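Local atomic coordinates of cell division control protein 45 cdc45 putative (Entamoeba histolytica, PDB entry 6CC2), a protein that probably acts in chromosomal DNA replication, as other Cdc45 proteins do as a subunit of the CMG helicase, and may switch between conformations. Residues V29-K40 with W374-L385; P250-L259 with L337-K345. All coordinates share one frame; numbering follows the deposited sequence.

Interaction 1 (V29-K40 with W374-L385). With EDO (1,2-ethanediol), chain J; EDO (1,2-ethanediol), chain F.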
# COMPACT_ATOMS: atom_id res chain seq x y z
N VAL A 29 11.58 -8.62 0.20
CA VAL A 29 10.76 -7.44 -0.00
C VAL A 29 9.30 -7.84 0.15
O VAL A 29 8.81 -8.66 -0.63
CB VAL A 29 11.01 -6.81 -1.37
CG1 VAL A 29 10.24 -5.51 -1.50
CG2 VAL A 29 12.50 -6.59 -1.59
N SER A 30 8.65 -7.29 1.13
CA SER A 30 7.21 -7.49 1.29
C SER A 30 6.43 -6.59 0.32
O SER A 30 6.97 -5.63 -0.22
CB SER A 30 6.84 -7.24 2.73
OG SER A 30 7.04 -5.89 3.07
N PRO A 31 5.14 -6.89 0.08
CA PRO A 31 4.43 -6.27 -1.06
C PRO A 31 3.82 -4.90 -0.76
O PRO A 31 2.60 -4.71 -0.72
CB PRO A 31 3.35 -7.29 -1.40
CG PRO A 31 3.49 -8.43 -0.42
CD PRO A 31 4.37 -7.99 0.69
N THR A 32 4.68 -3.90 -0.55
CA THR A 32 4.24 -2.51 -0.46
C THR A 32 5.11 -1.66 -1.38
O THR A 32 6.26 -2.01 -1.65
CB THR A 32 4.33 -1.96 0.98
OG1 THR A 32 5.67 -1.72 1.35
CG2 THR A 32 3.66 -2.94 1.98
N VAL A 33 4.56 -0.56 -1.86
CA VAL A 33 5.35 0.34 -2.69
C VAL A 33 6.51 0.90 -1.90
O VAL A 33 7.62 1.08 -2.42
CB VAL A 33 4.46 1.46 -3.26
CG1 VAL A 33 5.32 2.49 -3.99
CG2 VAL A 33 3.39 0.88 -4.19
N ASP A 34 6.27 1.23 -0.62
CA ASP A 34 7.35 1.70 0.27
C ASP A 34 8.50 0.71 0.32
O ASP A 34 9.68 1.09 0.29
CB ASP A 34 6.77 1.94 1.66
CG ASP A 34 7.66 2.78 2.56
OD1 ASP A 34 8.54 3.55 2.09
OD2 ASP A 34 7.44 2.70 3.79
N ALA A 35 8.20 -0.58 0.39
CA ALA A 35 9.25 -1.59 0.39
C ALA A 35 10.04 -1.57 -0.92
O ALA A 35 11.26 -1.71 -0.89
CB ALA A 35 8.66 -2.98 0.64
N ILE A 36 9.37 -1.39 -2.05
CA ILE A 36 10.09 -1.30 -3.33
C ILE A 36 11.01 -0.09 -3.32
O ILE A 36 12.16 -0.14 -3.79
CB ILE A 36 9.13 -1.26 -4.52
CG1 ILE A 36 8.22 -2.50 -4.53
CG2 ILE A 36 9.92 -1.20 -5.85
CD1 ILE A 36 7.28 -2.56 -5.73
N VAL A 37 10.51 1.04 -2.79
CA VAL A 37 11.33 2.24 -2.68
C VAL A 37 12.59 1.96 -1.87
O VAL A 37 13.69 2.38 -2.23
CB VAL A 37 10.51 3.39 -2.06
CG1 VAL A 37 11.41 4.53 -1.60
CG2 VAL A 37 9.43 3.87 -3.04
N CYS A 38 12.43 1.27 -0.73
CA CYS A 38 13.59 0.96 0.10
C CYS A 38 14.59 0.12 -0.67
O CYS A 38 15.78 0.45 -0.73
CB CYS A 38 13.11 0.26 1.38
SG CYS A 38 14.43 -0.19 2.54
N TYR A 39 14.12 -0.95 -1.31
CA TYR A 39 14.99 -1.75 -2.16
C TYR A 39 15.71 -0.89 -3.20
O TYR A 39 16.90 -1.04 -3.43
CB TYR A 39 14.19 -2.83 -2.88
CG TYR A 39 15.05 -3.71 -3.74
CD1 TYR A 39 15.32 -3.36 -5.07
CD2 TYR A 39 15.63 -4.85 -3.24
CE1 TYR A 39 16.13 -4.13 -5.85
CE2 TYR A 39 16.44 -5.63 -4.02
CZ TYR A 39 16.70 -5.27 -5.33
OH TYR A 39 17.52 -6.05 -6.13
N LYS A 40 14.96 -0.01 -3.88
CA LYS A 40 15.55 0.82 -4.94
C LYS A 40 16.68 1.68 -4.40
O LYS A 40 17.78 1.72 -4.98
CB LYS A 40 14.44 1.70 -5.56
CG LYS A 40 14.91 2.70 -6.61
CD LYS A 40 15.52 2.01 -7.80
CE LYS A 40 15.90 2.99 -8.89
NZ LYS A 40 16.52 2.29 -10.07
N TRP A 374 3.40 -11.86 -6.84
CA TRP A 374 4.32 -10.87 -6.29
C TRP A 374 5.75 -11.07 -6.80
O TRP A 374 6.47 -10.10 -7.03
CB TRP A 374 4.22 -10.90 -4.78
CG TRP A 374 5.19 -10.05 -4.03
CD1 TRP A 374 5.98 -10.44 -2.99
CD2 TRP A 374 5.48 -8.65 -4.25
NE1 TRP A 374 6.71 -9.39 -2.54
CE2 TRP A 374 6.45 -8.28 -3.30
CE3 TRP A 374 5.01 -7.70 -5.15
CZ2 TRP A 374 6.97 -6.98 -3.22
CZ3 TRP A 374 5.52 -6.39 -5.07
CH2 TRP A 374 6.48 -6.05 -4.09
N GLN A 375 6.18 -12.32 -7.00
CA GLN A 375 7.54 -12.54 -7.50
C GLN A 375 7.78 -11.82 -8.82
O GLN A 375 8.87 -11.28 -9.05
CB GLN A 375 7.80 -14.04 -7.65
CG GLN A 375 8.01 -14.78 -6.35
CD GLN A 375 8.43 -16.23 -6.57
OE1 GLN A 375 7.80 -17.16 -6.06
NE2 GLN A 375 9.49 -16.43 -7.35
N GLN A 376 6.79 -11.80 -9.70
CA GLN A 376 6.91 -11.09 -10.96
C GLN A 376 6.53 -9.62 -10.83
O GLN A 376 7.22 -8.74 -11.38
CB GLN A 376 6.03 -11.73 -12.03
CG GLN A 376 6.34 -13.20 -12.28
CD GLN A 376 5.70 -13.73 -13.55
OE1 GLN A 376 6.28 -14.58 -14.23
NE2 GLN A 376 4.51 -13.24 -13.87
N GLN A 377 5.46 -9.32 -10.10
CA GLN A 377 4.97 -7.95 -10.07
C GLN A 377 5.92 -7.03 -9.31
O GLN A 377 5.97 -5.84 -9.58
CB GLN A 377 3.57 -7.87 -9.44
CG GLN A 377 2.47 -8.51 -10.31
CD GLN A 377 2.52 -8.05 -11.75
OE1 GLN A 377 2.14 -6.92 -12.07
NE2 GLN A 377 3.01 -8.91 -12.62
N PHE A 378 6.71 -7.57 -8.38
CA PHE A 378 7.76 -6.75 -7.76
C PHE A 378 8.63 -6.07 -8.82
O PHE A 378 8.91 -4.87 -8.72
CB PHE A 378 8.64 -7.58 -6.84
CG PHE A 378 9.92 -6.89 -6.50
CD1 PHE A 378 9.95 -5.96 -5.47
CD2 PHE A 378 11.08 -7.15 -7.21
CE1 PHE A 378 11.14 -5.28 -5.18
CE2 PHE A 378 12.24 -6.50 -6.93
CZ PHE A 378 12.29 -5.57 -5.91
N TRP A 379 9.06 -6.82 -9.83
CA TRP A 379 9.96 -6.27 -10.84
C TRP A 379 9.25 -5.29 -11.75
O TRP A 379 9.86 -4.31 -12.20
CB TRP A 379 10.60 -7.41 -11.64
CG TRP A 379 11.64 -8.10 -10.83
CD1 TRP A 379 11.59 -9.36 -10.32
CD2 TRP A 379 12.88 -7.54 -10.38
NE1 TRP A 379 12.72 -9.62 -9.59
CE2 TRP A 379 13.54 -8.52 -9.62
CE3 TRP A 379 13.50 -6.29 -10.55
CZ2 TRP A 379 14.79 -8.31 -9.04
CZ3 TRP A 379 14.74 -6.08 -9.98
CH2 TRP A 379 15.37 -7.08 -9.24
N GLU A 380 7.97 -5.50 -12.02
CA GLU A 380 7.20 -4.51 -12.76
C GLU A 380 7.10 -3.20 -11.99
O GLU A 380 7.19 -2.11 -12.58
CB GLU A 380 5.81 -5.05 -13.09
CG GLU A 380 5.82 -6.28 -13.99
CD GLU A 380 6.43 -5.99 -15.37
OE1 GLU A 380 6.26 -4.87 -15.88
OE2 GLU A 380 7.10 -6.89 -15.92
N GLY A 381 6.86 -3.29 -10.67
CA GLY A 381 6.78 -2.08 -9.86
C GLY A 381 8.12 -1.37 -9.77
O GLY A 381 8.19 -0.15 -9.84
N PHE A 382 9.20 -2.14 -9.61
CA PHE A 382 10.56 -1.59 -9.60
C PHE A 382 10.88 -0.87 -10.90
O PHE A 382 11.46 0.23 -10.89
CB PHE A 382 11.56 -2.72 -9.35
CG PHE A 382 13.00 -2.28 -9.38
CD1 PHE A 382 13.72 -2.31 -10.56
CD2 PHE A 382 13.64 -1.85 -8.22
CE1 PHE A 382 15.05 -1.90 -10.60
CE2 PHE A 382 15.00 -1.46 -8.26
CZ PHE A 382 15.67 -1.48 -9.44
N LYS A 383 10.52 -1.48 -12.03
CA LYS A 383 10.76 -0.88 -13.33
C LYS A 383 10.01 0.43 -13.47
O LYS A 383 10.57 1.42 -13.95
CB LYS A 383 10.35 -1.86 -14.43
CG LYS A 383 10.47 -1.34 -15.85
CD LYS A 383 9.84 -2.32 -16.84
CE LYS A 383 10.02 -1.87 -18.28
NZ LYS A 383 11.46 -1.89 -18.68
N LEU A 384 8.74 0.47 -13.05
CA LEU A 384 7.99 1.72 -13.15
C LEU A 384 8.57 2.77 -12.21
O LEU A 384 8.77 3.93 -12.60
CB LEU A 384 6.50 1.49 -12.88
CG LEU A 384 5.64 2.75 -12.97
CD1 LEU A 384 5.88 3.49 -14.28
CD2 LEU A 384 4.13 2.44 -12.80
N LEU A 385 8.84 2.40 -10.96
CA LEU A 385 9.46 3.33 -10.02
C LEU A 385 10.72 3.94 -10.61
O LEU A 385 10.97 5.15 -10.46
CB LEU A 385 9.79 2.60 -8.71
CG LEU A 385 10.45 3.42 -7.62
CD1 LEU A 385 9.49 4.45 -7.05
CD2 LEU A 385 10.94 2.46 -6.53
C1 EDO J . 18.16 -4.25 -9.33
O1 EDO J . 18.50 -5.19 -8.30
C2 EDO J . 19.03 -3.01 -9.18
O2 EDO J . 20.41 -3.39 -9.18
C1 EDO F . 11.39 -19.31 -6.47
O1 EDO F . 12.49 -19.61 -7.34
C2 EDO F . 10.11 -19.90 -7.05
O2 EDO F . 9.04 -19.75 -6.11
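I36 of helix 33-48 packs against F378 and F382 of helix 374-385, the axes of the two short segments approaching to 10.0 Å at a signed crossing angle of -67°. Strand 24-29, helix 33-48 and strand 53-57 form a beta-alpha-beta crossover of the parallel sheet, and helix 374-385 covers its turn and helix. I36 is a knob in the hole made by F378, G381, F382 and L385. I36 CD1 comes to 4.2 Å from G381 CA, a close approach to the backbone that goes with the missing side chain of the glycine.

W374 grips the strand end. W374 NE1 donates to V29 O over 2.9 Å, and the oxygen lies in the plane of the indole. The P31 and W374 side chains cross at about a right angle. P31 CA sits over one face, 3.6 Å from the centroid of the W374 six-membered ring, a CH-pi contact. The opposite face lies against F378 CB, and the indole is thus sandwiched. T32 caps the following helix, its OG1 accepting from A35 N.

Y39, F378 and F382 make an aromatic cluster. F378 turns its edge to the face of Y39 in a T-shaped pair, with planes at 90° and centroids 5.3 Å apart. F382 meets Y39 obliquely, with its CE2 near the plane of the tyrosine ring. The Y39 hydroxyl hydrogen-bonds an ethanediol molecule. L385 CD2 touches I36 CG2 and K40 CB. K40 bends at chi2 (62°) and runs past F382, its NZ bonded to S386 OG. This lays K40 CD 3.5 Å from F382 CE2.

Interaction 2 (P250-L259 with L337-K345). With EDO (1,2-ethanediol), chain K.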
# COMPACT_ATOMS: atom_id res chain seq x y z
N PRO A 250 14.46 20.23 -10.79
CA PRO A 250 13.91 19.00 -11.37
C PRO A 250 12.82 18.36 -10.55
O PRO A 250 12.16 17.44 -11.06
CB PRO A 250 15.12 18.06 -11.44
CG PRO A 250 16.08 18.63 -10.46
CD PRO A 250 15.91 20.12 -10.57
N MSE A 251 12.65 18.76 -9.29
CA MSE A 251 11.56 18.32 -8.44
C MSE A 251 11.03 19.57 -7.74
O MSE A 251 11.76 20.57 -7.65
CB MSE A 251 12.02 17.28 -7.42
CG MSE A 251 12.52 15.96 -8.04
SE MSE A 251 13.51 14.80 -6.80
CE MSE A 251 15.16 15.80 -6.68
N CYS A 252 9.79 19.52 -7.25
CA CYS A 252 9.23 20.65 -6.54
C CYS A 252 8.04 20.18 -5.71
O CYS A 252 7.62 19.03 -5.80
CB CYS A 252 8.82 21.76 -7.50
SG CYS A 252 7.39 21.33 -8.51
N VAL A 253 7.50 21.10 -4.91
CA VAL A 253 6.35 20.85 -4.06
C VAL A 253 5.35 21.97 -4.26
O VAL A 253 5.72 23.15 -4.27
CB VAL A 253 6.76 20.78 -2.57
CG1 VAL A 253 5.53 20.71 -1.68
CG2 VAL A 253 7.66 19.60 -2.33
N LYS A 254 4.07 21.61 -4.39
CA LYS A 254 3.02 22.62 -4.43
C LYS A 254 1.81 22.11 -3.66
O LYS A 254 1.59 20.90 -3.58
CB LYS A 254 2.60 23.00 -5.86
CG LYS A 254 2.03 21.88 -6.67
CD LYS A 254 1.33 22.42 -7.92
CE LYS A 254 -0.12 22.75 -7.65
NZ LYS A 254 -0.87 23.05 -8.90
N MSE A 255 1.06 23.04 -3.09
CA MSE A 255 -0.25 22.72 -2.49
C MSE A 255 -1.11 22.09 -3.56
O MSE A 255 -1.08 22.50 -4.71
CB MSE A 255 -0.90 23.97 -1.92
CG MSE A 255 -2.24 23.70 -1.20
SE MSE A 255 -2.08 22.49 0.33
CE MSE A 255 -0.51 23.31 1.20
N ASP A 256 -1.88 21.07 -3.20
CA ASP A 256 -2.60 20.29 -4.20
C ASP A 256 -3.93 19.82 -3.61
O ASP A 256 -4.13 19.83 -2.39
CB ASP A 256 -1.75 19.10 -4.64
CG ASP A 256 -2.12 18.60 -6.03
OD1 ASP A 256 -2.91 19.26 -6.72
OD2 ASP A 256 -1.59 17.53 -6.41
N CYS A 257 -4.83 19.42 -4.49
CA CYS A 257 -6.13 18.86 -4.13
C CYS A 257 -6.09 17.36 -4.36
O CYS A 257 -6.05 16.90 -5.51
CB CYS A 257 -7.23 19.52 -4.95
SG CYS A 257 -8.88 18.95 -4.51
N GLN A 258 -6.09 16.58 -3.29
CA GLN A 258 -5.67 15.18 -3.37
C GLN A 258 -6.84 14.26 -3.74
O GLN A 258 -7.17 13.31 -3.04
CB GLN A 258 -5.04 14.74 -2.05
CG GLN A 258 -3.79 15.53 -1.70
CD GLN A 258 -2.72 15.41 -2.75
OE1 GLN A 258 -2.78 14.56 -3.65
NE2 GLN A 258 -1.70 16.24 -2.65
N LEU A 259 -7.47 14.57 -4.86
CA LEU A 259 -8.41 13.63 -5.48
C LEU A 259 -7.60 12.64 -6.33
O LEU A 259 -6.65 13.02 -7.02
CB LEU A 259 -9.42 14.36 -6.35
CG LEU A 259 -10.37 15.31 -5.61
CD1 LEU A 259 -11.26 16.01 -6.62
CD2 LEU A 259 -11.21 14.55 -4.58
N LEU A 337 -8.10 17.19 2.47
CA LEU A 337 -8.01 16.98 1.03
C LEU A 337 -6.91 17.85 0.43
O LEU A 337 -6.33 17.49 -0.61
CB LEU A 337 -9.34 17.29 0.38
CG LEU A 337 -9.41 17.09 -1.13
CD1 LEU A 337 -9.13 15.66 -1.51
CD2 LEU A 337 -10.77 17.53 -1.61
N PHE A 338 -6.61 18.99 1.04
CA PHE A 338 -5.59 19.90 0.51
C PHE A 338 -4.30 19.62 1.26
O PHE A 338 -4.17 19.94 2.45
CB PHE A 338 -6.05 21.34 0.65
CG PHE A 338 -7.27 21.64 -0.16
CD1 PHE A 338 -7.18 21.89 -1.51
CD2 PHE A 338 -8.53 21.63 0.44
CE1 PHE A 338 -8.31 22.16 -2.27
CE2 PHE A 338 -9.66 21.88 -0.31
CZ PHE A 338 -9.54 22.15 -1.66
N LEU A 339 -3.35 19.01 0.57
CA LEU A 339 -2.04 18.68 1.11
C LEU A 339 -1.00 18.97 0.04
O LEU A 339 -1.31 18.89 -1.16
CB LEU A 339 -1.94 17.20 1.51
CG LEU A 339 -2.91 16.72 2.59
CD1 LEU A 339 -2.80 15.19 2.68
CD2 LEU A 339 -2.61 17.34 3.92
N PRO A 340 0.23 19.26 0.43
CA PRO A 340 1.29 19.43 -0.57
C PRO A 340 1.55 18.14 -1.32
O PRO A 340 1.50 17.05 -0.76
CB PRO A 340 2.51 19.86 0.27
CG PRO A 340 2.25 19.30 1.63
CD PRO A 340 0.74 19.42 1.81
N SER A 341 1.79 18.27 -2.62
CA SER A 341 2.22 17.19 -3.49
C SER A 341 3.68 17.41 -3.89
O SER A 341 4.09 18.55 -4.14
CB SER A 341 1.37 17.12 -4.75
OG SER A 341 0.13 16.48 -4.53
N PHE A 342 4.43 16.32 -3.97
CA PHE A 342 5.83 16.33 -4.43
C PHE A 342 5.85 15.88 -5.89
O PHE A 342 5.25 14.86 -6.23
CB PHE A 342 6.65 15.39 -3.53
CG PHE A 342 8.12 15.48 -3.74
CD1 PHE A 342 8.71 14.81 -4.79
CD2 PHE A 342 8.91 16.24 -2.89
CE1 PHE A 342 10.09 14.90 -5.00
CE2 PHE A 342 10.26 16.35 -3.10
CZ PHE A 342 10.86 15.66 -4.15
N PHE A 343 6.50 16.66 -6.74
CA PHE A 343 6.49 16.42 -8.17
C PHE A 343 7.91 16.21 -8.71
O PHE A 343 8.87 16.79 -8.21
CB PHE A 343 5.88 17.61 -8.95
CG PHE A 343 4.40 17.77 -8.80
CD1 PHE A 343 3.86 18.44 -7.71
CD2 PHE A 343 3.53 17.29 -9.77
CE1 PHE A 343 2.49 18.60 -7.59
CE2 PHE A 343 2.17 17.44 -9.66
CZ PHE A 343 1.64 18.11 -8.57
N LYS A 344 8.02 15.37 -9.73
CA LYS A 344 9.26 15.26 -10.50
C LYS A 344 8.94 15.53 -11.97
O LYS A 344 7.94 15.02 -12.49
CB LYS A 344 9.89 13.88 -10.34
CG LYS A 344 11.14 13.67 -11.20
CD LYS A 344 11.69 12.27 -11.04
CE LYS A 344 12.76 11.99 -12.11
NZ LYS A 344 13.89 12.93 -12.01
N LYS A 345 9.79 16.33 -12.62
CA LYS A 345 9.61 16.65 -14.03
C LYS A 345 10.13 15.52 -14.91
O LYS A 345 11.24 15.02 -14.71
CB LYS A 345 10.35 17.94 -14.37
CG LYS A 345 9.93 18.57 -15.69
CD LYS A 345 10.65 19.89 -15.90
CE LYS A 345 10.11 20.64 -17.10
NZ LYS A 345 10.83 21.93 -17.29
C1 EDO K . -5.47 20.38 -8.51
O1 EDO K . -5.23 21.78 -8.63
C2 EDO K . -4.89 19.66 -9.73
O2 EDO K . -3.50 20.00 -9.87
O HOH W 1 13.18 15.92 -13.20
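S341 and D256 lie diagonally across two antiparallel strands, 251-257 and 338-344, on the same face, and their side chains start a short polar chain. S341 OG donates to D256 OD2 over 2.8 Å, and OD2 receives it on its anti lone pair. S341 OG in turn accepts from Q258 NE2 at 2.6 Å. S341 OG is close to the plane of the Q258 amide. Q258 NE2 also reaches L339 O, but from above the carbonyl plane and not on a lone pair. With S341 OG and L339 O both taking N-H bonds from NE2, the rotation of the amide is fixed. The Q258 chain bends at chi2 (-59°), which folds the amide back over the neighbouring strand. D256 OD2 has a second partner, a salt bridge from R263 NH1, which probably favours the charged carboxylate.

F343 lies on the same face of the sheet as D256 and S341. K254 CG comes to 3.4 Å from F343 CE1, approaching the ring obliquely. K254 NZ continues to the carbonyls of I240 and D242.

M251, V253 and F342 lie on the other face, against helices 199-213 and 219-233. V253 crosses F342 at about a right angle, with V253 CG2 3.6 Å from F342 CD2. The selenium of M251 sits at the ring edge, 5.0 Å from the F342 centroid, in a Met-aromatic contact. C252 O lies over a face of that ring. Further along, C257 SG meets the F338 ring obliquely, 4.7 Å from its centroid.

Paired backbone bonds join C252 with F343 and K254 with S341. The D256 N to L339 O bond is weak. Strand 237-238 runs parallel to 251-257 on its other edge, and the whole is a small three-stranded mixed sheet packed on helices.

Overall arrangement
Interaction 1 and interaction 2 do not touch. Their centres are 23 Å apart and their nearest atoms about 7 Å. Helix 199-213 lies between them and meets both. Its Y203 and I206 touch K40 and L385 of interaction 1. Its W202 and A205 touch M251 and F342 of interaction 2, and D199 forms a salt bridge with K344. In sequence, both strands of interaction 2 fall between V29-K40 and W374-L385. The centre of interaction 1 is about 11 Å from the centre of the chain, that of interaction 2 about 19 Å. The ethanediol molecules at both contacts probably come from the crystallisation liquor.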